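Local coordinates for activating signal cointegrator 1 complex subunit 2 (Homo sapiens, PDB 6YXQ), which binds polyubiquitin chains and brings the helicase subunit ASCC3 to sites of DNA alkylation damage, and also takes part in rescuing stalled ribosomes, at residues 208-212 with 252-256; 294-299 with 312-316. All coordinates share one frame; numbering follows the deposited sequence.

Contact 1. Residues 208-212 with 252-256; sequences VFSNI and YLCDT
Helices 193-216 and 243-266, antiparallel neighbours in the largely helical ASCC3-binding part of the protein, meet through Val208 and Ile212 on one side and Tyr252, Leu253 and Thr256 on the other. The main piece is the Tyr252 ring, which lies obliquely across both aliphatic side chains. Val208 reaches its outer end with the methyl CG1, 3.6 Å from Tyr252 CZ and 3.4 Å from Tyr252 OH. CG1 gets there because it stands anti to the backbone nitrogen (chi1 178°); the other methyl, CG2, lies a little farther from the hydroxyl. Nearer the root of the ring, Ile212 CG1 comes to 4.2 Å from Tyr252 CD2. The same branch runs on to Leu253, crossing it at about a right angle, with Ile212 CD1 4.1 Å from Leu253 CD1.

The short helix segments run at 159° to each other with axes 11.2 Å apart, a separation in this helical bundle that is bridged by side chains, chiefly the Tyr252 ring, Ile212 and Leu253, with the backbones well apart. Phe209 closes one flank: its CE1 is 4.2 Å from Leu253 CD1 and its CZ lies near the Thr256 methyl, CG2, while Phe286 of helix 279-300 meets the same ring edge-to-face. The Thr256 hydroxyl, OG1, sits over one face of the Tyr252 ring near the rim and bonds back to the carbonyl O of Tyr252 at 2.6 Å. The same oxygen takes the Thr256 backbone N-H from the opposite face of its plane, so two donors grip it. Were Tyr252 cut back to alanine, a gap would probably open beside Val208 and Ile212, and the Thr256 hydroxyl would lose the ring beneath it. Beyond the pair, Tyr252 packs on Ala13 of the ASCC3 chain and Thr256 on its Leu10.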
ATOM      1  N   VAL B 208      10.998 -14.493 -13.274  1.00 57.22           N
ATOM      2  CA  VAL B 208      10.466 -13.284 -13.899  1.00 66.02           C
ATOM      3  C   VAL B 208      11.424 -12.780 -14.971  1.00 70.11           C
ATOM      4  O   VAL B 208      11.075 -12.703 -16.157  1.00 74.48           O
ATOM      5  CB  VAL B 208      10.198 -12.210 -12.831  1.00 71.16           C
ATOM      6  CG1 VAL B 208       9.690 -10.931 -13.480  1.00 67.77           C
ATOM      7  CG2 VAL B 208       9.212 -12.732 -11.792  1.00 72.78           C
ATOM      8  N   PHE B 209      12.675 -12.522 -14.585  1.00 66.75           N
ATOM      9  CA  PHE B 209      13.654 -11.973 -15.522  1.00 62.95           C
ATOM     10  C   PHE B 209      13.793 -12.845 -16.762  1.00 72.52           C
ATOM     11  O   PHE B 209      13.662 -12.353 -17.891  1.00 82.31           O
ATOM     12  CB  PHE B 209      15.001 -11.777 -14.816  1.00 50.44           C
ATOM     13  CG  PHE B 209      15.016 -10.589 -13.897  1.00 53.30           C
ATOM     14  CD1 PHE B 209      15.212  -9.312 -14.391  1.00 60.94           C
ATOM     15  CD2 PHE B 209      14.777 -10.744 -12.545  1.00 55.30           C
ATOM     16  CE1 PHE B 209      15.197  -8.213 -13.547  1.00 59.42           C
ATOM     17  CE2 PHE B 209      14.765  -9.650 -11.695  1.00 60.90           C
ATOM     18  CZ  PHE B 209      14.976  -8.384 -12.201  1.00 61.79           C
ATOM     19  N   SER B 210      13.993 -14.158 -16.581  1.00 66.83           N
ATOM     20  CA  SER B 210      14.160 -15.007 -17.757  1.00 75.74           C
ATOM     21  C   SER B 210      12.922 -14.951 -18.640  1.00 79.05           C
ATOM     22  O   SER B 210      13.033 -14.859 -19.871  1.00 96.17           O
ATOM     23  CB  SER B 210      14.481 -16.447 -17.356  1.00 68.26           C
ATOM     24  OG  SER B 210      13.836 -16.804 -16.158  1.00 82.19           O
ATOM     25  N   ASN B 211      11.736 -14.942 -18.023  1.00 65.65           N
ATOM     26  CA  ASN B 211      10.503 -14.821 -18.790  1.00 65.25           C
ATOM     27  C   ASN B 211      10.553 -13.602 -19.695  1.00 77.95           C
ATOM     28  O   ASN B 211      10.291 -13.696 -20.901  1.00 93.58           O
ATOM     29  CB  ASN B 211       9.308 -14.749 -17.846  1.00 69.37           C
ATOM     30  CG  ASN B 211       8.965 -16.097 -17.260  1.00 79.29           C
ATOM     31  OD1 ASN B 211       9.237 -17.137 -17.871  1.00 74.69           O
ATOM     32  ND2 ASN B 211       8.370 -16.095 -16.072  1.00 72.94           N
ATOM     33  N   ILE B 212      10.945 -12.457 -19.131  1.00 76.18           N
ATOM     34  CA  ILE B 212      11.091 -11.242 -19.925  1.00 69.74           C
ATOM     35  C   ILE B 212      11.991 -11.517 -21.122  1.00 73.47           C
ATOM     36  O   ILE B 212      11.599 -11.312 -22.279  1.00 75.29           O
ATOM     37  CB  ILE B 212      11.624 -10.097 -19.044  1.00 70.63           C
ATOM     38  CG1 ILE B 212      10.565  -9.731 -17.989  1.00 59.73           C
ATOM     39  CG2 ILE B 212      12.052  -8.900 -19.893  1.00 68.67           C
ATOM     40  CD1 ILE B 212      11.009  -8.723 -16.946  1.00 54.63           C
ATOM     41  N   TYR B 252       6.243  -4.125 -16.944  1.00 66.76           N
ATOM     42  CA  TYR B 252       6.539  -5.205 -16.012  1.00 71.71           C
ATOM     43  C   TYR B 252       7.961  -5.096 -15.478  1.00 70.89           C
ATOM     44  O   TYR B 252       8.198  -5.223 -14.271  1.00 73.34           O
ATOM     45  CB  TYR B 252       6.320  -6.539 -16.724  1.00 80.89           C
ATOM     46  CG  TYR B 252       6.316  -7.769 -15.849  1.00 67.29           C
ATOM     47  CD1 TYR B 252       5.796  -7.742 -14.561  1.00 71.86           C
ATOM     48  CD2 TYR B 252       6.814  -8.966 -16.325  1.00 64.12           C
ATOM     49  CE1 TYR B 252       5.789  -8.878 -13.769  1.00 65.53           C
ATOM     50  CE2 TYR B 252       6.809 -10.100 -15.546  1.00 77.91           C
ATOM     51  CZ  TYR B 252       6.298 -10.053 -14.272  1.00 73.44           C
ATOM     52  OH  TYR B 252       6.304 -11.195 -13.514  1.00 82.16           O
ATOM     53  N   LEU B 253       8.924  -4.852 -16.370  1.00 74.36           N
ATOM     54  CA  LEU B 253      10.315  -4.743 -15.947  1.00 64.89           C
ATOM     55  C   LEU B 253      10.513  -3.566 -15.000  1.00 69.67           C
ATOM     56  O   LEU B 253      11.196  -3.693 -13.977  1.00 82.11           O
ATOM     57  CB  LEU B 253      11.221  -4.609 -17.170  1.00 58.49           C
ATOM     58  CG  LEU B 253      12.698  -4.326 -16.888  1.00 61.03           C
ATOM     59  CD1 LEU B 253      13.387  -5.508 -16.209  1.00 52.76           C
ATOM     60  CD2 LEU B 253      13.402  -3.960 -18.178  1.00 54.27           C
ATOM     61  N   CYS B 254       9.921  -2.411 -15.328  1.00 65.19           N
ATOM     62  CA  CYS B 254      10.029  -1.222 -14.487  1.00 71.88           C
ATOM     63  C   CYS B 254       9.420  -1.459 -13.110  1.00 68.51           C
ATOM     64  O   CYS B 254      10.023  -1.110 -12.085  1.00 61.36           O
ATOM     65  CB  CYS B 254       9.347  -0.037 -15.174  1.00 70.24           C
ATOM     66  SG  CYS B 254       9.369   1.482 -14.201  1.00 80.36           S
ATOM     67  N   ASP B 255       8.211  -2.035 -13.069  1.00 58.42           N
ATOM     68  CA  ASP B 255       7.597  -2.347 -11.782  1.00 74.27           C
ATOM     69  C   ASP B 255       8.477  -3.288 -10.979  1.00 72.02           C
ATOM     70  O   ASP B 255       8.676  -3.085  -9.775  1.00 59.40           O
ATOM     71  CB  ASP B 255       6.208  -2.959 -11.978  1.00 82.97           C
ATOM     72  CG  ASP B 255       5.559  -3.395 -10.655  1.00 78.91           C
ATOM     73  OD1 ASP B 255       4.766  -2.610 -10.098  1.00 85.78           O
ATOM     74  OD2 ASP B 255       5.814  -4.518 -10.188  1.00 70.50           O
ATOM     75  N   THR B 256       9.035  -4.307 -11.643  1.00 67.79           N
ATOM     76  CA  THR B 256       9.821  -5.323 -10.953  1.00 68.31           C
ATOM     77  C   THR B 256      11.091  -4.729 -10.354  1.00 67.34           C
ATOM     78  O   THR B 256      11.418  -4.976  -9.183  1.00 66.33           O
ATOM     79  CB  THR B 256      10.160  -6.452 -11.925  1.00 67.34           C
ATOM     80  OG1 THR B 256       8.958  -6.936 -12.536  1.00 79.47           O
ATOM     81  CG2 THR B 256      10.856  -7.584 -11.203  1.00 63.97           C
TER

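Contact 2. Residues 294-299 with 312-316; sequences MESAIK and LWQRL
Trp313 projects its indole between the side chains of Glu295, Ile298 and Lys299. Ile298 CG2 comes in at the ring edge, close to its plane, 3.8 Å from Trp313 CE3. Glu295 and Lys299 both approach obliquely, with their CG atoms on opposite sides of the ring plane. Glu295 crosses the six-membered ring with CG 3.6 Å from Trp313 CZ3 and its carboxylate plane tilted 33° from the ring. Lys299 uses its aliphatic CG, at 3.9 Å from Trp313 CZ3. A trans chi1 of -180° carries the indole out from its helix, and chi2 of -98° turns the benzo edge to helix 279-300.

This is the packing of two consecutive antiparallel helices, 279-300 and 306-340, joined by a short connection. Farther in, Ile298 CD1 reaches Leu312 CB at 3.8 Å and also touches Leu316 CD2. The same leucine methyl, Leu316 CD2, also meets CB of Met294, present as selenomethionine, at 4.1 Å. The carboxylate of Glu295 is held outside the pair by a salt bridge to Arg366. On the ASCC3 side, Leu186 of that chain packs on Ile298 and its Asp184 on Trp313.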
HETATM    1  N   MSE B 294      16.379  -3.701 -26.530  1.00 75.19           N
HETATM    2  CA  MSE B 294      15.223  -2.870 -26.221  1.00 79.87           C
HETATM    3  C   MSE B 294      15.514  -1.391 -26.440  1.00 79.44           C
HETATM    4  O   MSE B 294      14.656  -0.642 -26.914  1.00 68.94           O
HETATM    5  CB  MSE B 294      14.771  -3.096 -24.782  1.00 71.73           C
HETATM    6  CG  MSE B 294      14.667  -4.547 -24.351  1.00 87.36           C
HETATM    7 SE   MSE B 294      13.407  -4.615 -22.872  1.00115.22          SE
HETATM    8  CE  MSE B 294      14.320  -5.586 -21.518  1.00101.05           C
ATOM      9  N   GLU B 295      16.728  -0.971 -26.082  1.00 77.39           N
ATOM     10  CA  GLU B 295      17.164   0.384 -26.406  1.00 77.82           C
ATOM     11  C   GLU B 295      17.044   0.651 -27.901  1.00 86.67           C
ATOM     12  O   GLU B 295      16.407   1.629 -28.323  1.00 93.89           O
ATOM     13  CB  GLU B 295      18.603   0.595 -25.941  1.00 78.57           C
ATOM     14  CG  GLU B 295      18.747   1.387 -24.655  1.00 90.38           C
ATOM     15  CD  GLU B 295      20.169   1.877 -24.445  1.00104.59           C
ATOM     16  OE1 GLU B 295      20.454   2.453 -23.373  1.00104.38           O
ATOM     17  OE2 GLU B 295      21.000   1.688 -25.361  1.00103.73           O
ATOM     18  N   SER B 296      17.646  -0.219 -28.721  1.00 77.35           N
ATOM     19  CA  SER B 296      17.626   0.005 -30.163  1.00 75.77           C
ATOM     20  C   SER B 296      16.207  -0.030 -30.710  1.00 81.48           C
ATOM     21  O   SER B 296      15.855   0.764 -31.590  1.00 91.54           O
ATOM     22  CB  SER B 296      18.495  -1.025 -30.882  1.00 72.84           C
ATOM     23  OG  SER B 296      18.422  -0.832 -32.289  1.00 85.32           O
ATOM     24  N   ALA B 297      15.374  -0.936 -30.198  1.00 77.22           N
ATOM     25  CA  ALA B 297      14.013  -1.045 -30.711  1.00 82.77           C
ATOM     26  C   ALA B 297      13.196   0.197 -30.384  1.00 78.62           C
ATOM     27  O   ALA B 297      12.473   0.717 -31.248  1.00 89.13           O
ATOM     28  CB  ALA B 297      13.341  -2.293 -30.149  1.00 93.97           C
ATOM     29  N   ILE B 298      13.290   0.679 -29.140  1.00 75.23           N
ATOM     30  CA  ILE B 298      12.571   1.889 -28.750  1.00 84.38           C
ATOM     31  C   ILE B 298      13.017   3.064 -29.608  1.00 98.50           C
ATOM     32  O   ILE B 298      12.194   3.834 -30.130  1.00108.43           O
ATOM     33  CB  ILE B 298      12.779   2.169 -27.250  1.00 79.27           C
ATOM     34  CG1 ILE B 298      11.992   1.171 -26.403  1.00 64.49           C
ATOM     35  CG2 ILE B 298      12.358   3.573 -26.906  1.00 82.05           C
ATOM     36  CD1 ILE B 298      12.047   1.464 -24.931  1.00 55.80           C
ATOM     37  N   LYS B 299      14.332   3.198 -29.799  1.00 91.28           N
ATOM     38  CA  LYS B 299      14.847   4.296 -30.608  1.00 82.86           C
ATOM     39  C   LYS B 299      14.331   4.213 -32.038  1.00 83.66           C
ATOM     40  O   LYS B 299      13.848   5.208 -32.595  1.00 78.87           O
ATOM     41  CB  LYS B 299      16.376   4.294 -30.574  1.00 81.87           C
ATOM     42  CG  LYS B 299      16.945   4.825 -29.270  1.00 87.87           C
ATOM     43  CD  LYS B 299      18.361   5.335 -29.435  1.00101.10           C
ATOM     44  CE  LYS B 299      19.365   4.200 -29.413  1.00102.37           C
ATOM     45  NZ  LYS B 299      20.538   4.536 -28.556  1.00 98.42           N
ATOM     46  N   LEU B 312       8.223   4.865 -22.662  1.00 78.67           N
ATOM     47  CA  LEU B 312       8.926   3.595 -22.544  1.00 73.93           C
ATOM     48  C   LEU B 312      10.422   3.813 -22.355  1.00 88.08           C
ATOM     49  O   LEU B 312      11.080   3.066 -21.624  1.00 87.05           O
ATOM     50  CB  LEU B 312       8.662   2.741 -23.782  1.00 69.89           C
ATOM     51  CG  LEU B 312       7.522   1.729 -23.731  1.00 67.57           C
ATOM     52  CD1 LEU B 312       6.231   2.362 -23.243  1.00 83.41           C
ATOM     53  CD2 LEU B 312       7.335   1.100 -25.096  1.00 78.52           C
ATOM     54  N   TRP B 313      10.977   4.832 -23.011  1.00 85.06           N
ATOM     55  CA  TRP B 313      12.390   5.145 -22.835  1.00 79.94           C
ATOM     56  C   TRP B 313      12.678   5.590 -21.409  1.00 77.09           C
ATOM     57  O   TRP B 313      13.673   5.171 -20.801  1.00 93.16           O
ATOM     58  CB  TRP B 313      12.809   6.226 -23.826  1.00 74.44           C
ATOM     59  CG  TRP B 313      14.234   6.583 -23.696  1.00 64.89           C
ATOM     60  CD1 TRP B 313      14.754   7.640 -23.015  1.00 75.59           C
ATOM     61  CD2 TRP B 313      15.341   5.873 -24.248  1.00 79.02           C
ATOM     62  NE1 TRP B 313      16.124   7.638 -23.114  1.00 85.41           N
ATOM     63  CE2 TRP B 313      16.509   6.561 -23.869  1.00 84.43           C
ATOM     64  CE3 TRP B 313      15.459   4.724 -25.036  1.00 92.09           C
ATOM     65  CZ2 TRP B 313      17.781   6.139 -24.250  1.00 81.13           C
ATOM     66  CZ3 TRP B 313      16.722   4.305 -25.412  1.00 91.65           C
ATOM     67  CH2 TRP B 313      17.865   5.010 -25.019  1.00 88.16           C
ATOM     68  N   GLN B 314      11.829   6.469 -20.872  1.00 74.61           N
ATOM     69  CA  GLN B 314      11.976   6.890 -19.481  1.00 75.99           C
ATOM     70  C   GLN B 314      11.959   5.689 -18.546  1.00 71.67           C
ATOM     71  O   GLN B 314      12.808   5.564 -17.655  1.00 75.88           O
ATOM     72  CB  GLN B 314      10.867   7.873 -19.102  1.00 74.77           C
ATOM     73  CG  GLN B 314      10.959   9.205 -19.813  1.00 83.23           C
ATOM     74  CD  GLN B 314      12.135  10.026 -19.341  1.00 80.65           C
ATOM     75  OE1 GLN B 314      12.368  10.167 -18.137  1.00 81.38           O
ATOM     76  NE2 GLN B 314      12.891  10.566 -20.289  1.00 76.51           N
ATOM     77  N   ARG B 315      10.997   4.786 -18.753  1.00 63.76           N
ATOM     78  CA  ARG B 315      10.875   3.608 -17.897  1.00 67.93           C
ATOM     79  C   ARG B 315      12.077   2.685 -18.036  1.00 78.01           C
ATOM     80  O   ARG B 315      12.559   2.136 -17.041  1.00 82.82           O
ATOM     81  CB  ARG B 315       9.584   2.858 -18.222  1.00 65.33           C
ATOM     82  CG  ARG B 315       8.345   3.702 -18.010  1.00 66.52           C
ATOM     83  CD  ARG B 315       7.050   2.929 -18.208  1.00 66.69           C
ATOM     84  NE  ARG B 315       5.904   3.812 -18.018  1.00 66.02           N
ATOM     85  CZ  ARG B 315       5.410   4.132 -16.829  1.00 79.00           C
ATOM     86  NH1 ARG B 315       5.954   3.619 -15.730  1.00 70.59           N
ATOM     87  NH2 ARG B 315       4.374   4.958 -16.735  1.00 83.71           N
ATOM     88  N   LEU B 316      12.577   2.496 -19.260  1.00 63.97           N
ATOM     89  CA  LEU B 316      13.736   1.633 -19.466  1.00 62.99           C
ATOM     90  C   LEU B 316      14.971   2.190 -18.770  1.00 75.51           C
ATOM     91  O   LEU B 316      15.714   1.444 -18.120  1.00 90.84           O
ATOM     92  CB  LEU B 316      13.999   1.457 -20.961  1.00 67.92           C
ATOM     93  CG  LEU B 316      15.138   0.505 -21.323  1.00 69.48           C
ATOM     94  CD1 LEU B 316      14.884  -0.870 -20.717  1.00 64.32           C
ATOM     95  CD2 LEU B 316      15.337   0.416 -22.836  1.00 68.88           C
TER

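The two contacts follow one another along the chain, contact 1 being complete before the chain begins contact 2, and their centres lie about 15 Å apart. They share no helix: contact 1 joins 193-216 to 243-266, and contact 2 joins 279-300 to 306-340. Yet the pairs pack directly, since Leu253 CD2 is 3.8 Å from Met294 CE and 4.3 Å from Leu316 CD1. Four successive long helices thus pack together within this N-terminal part of the protein. Both contacts also have residues that touch ASCC3, so the packing probably helps shape the surface facing that partner.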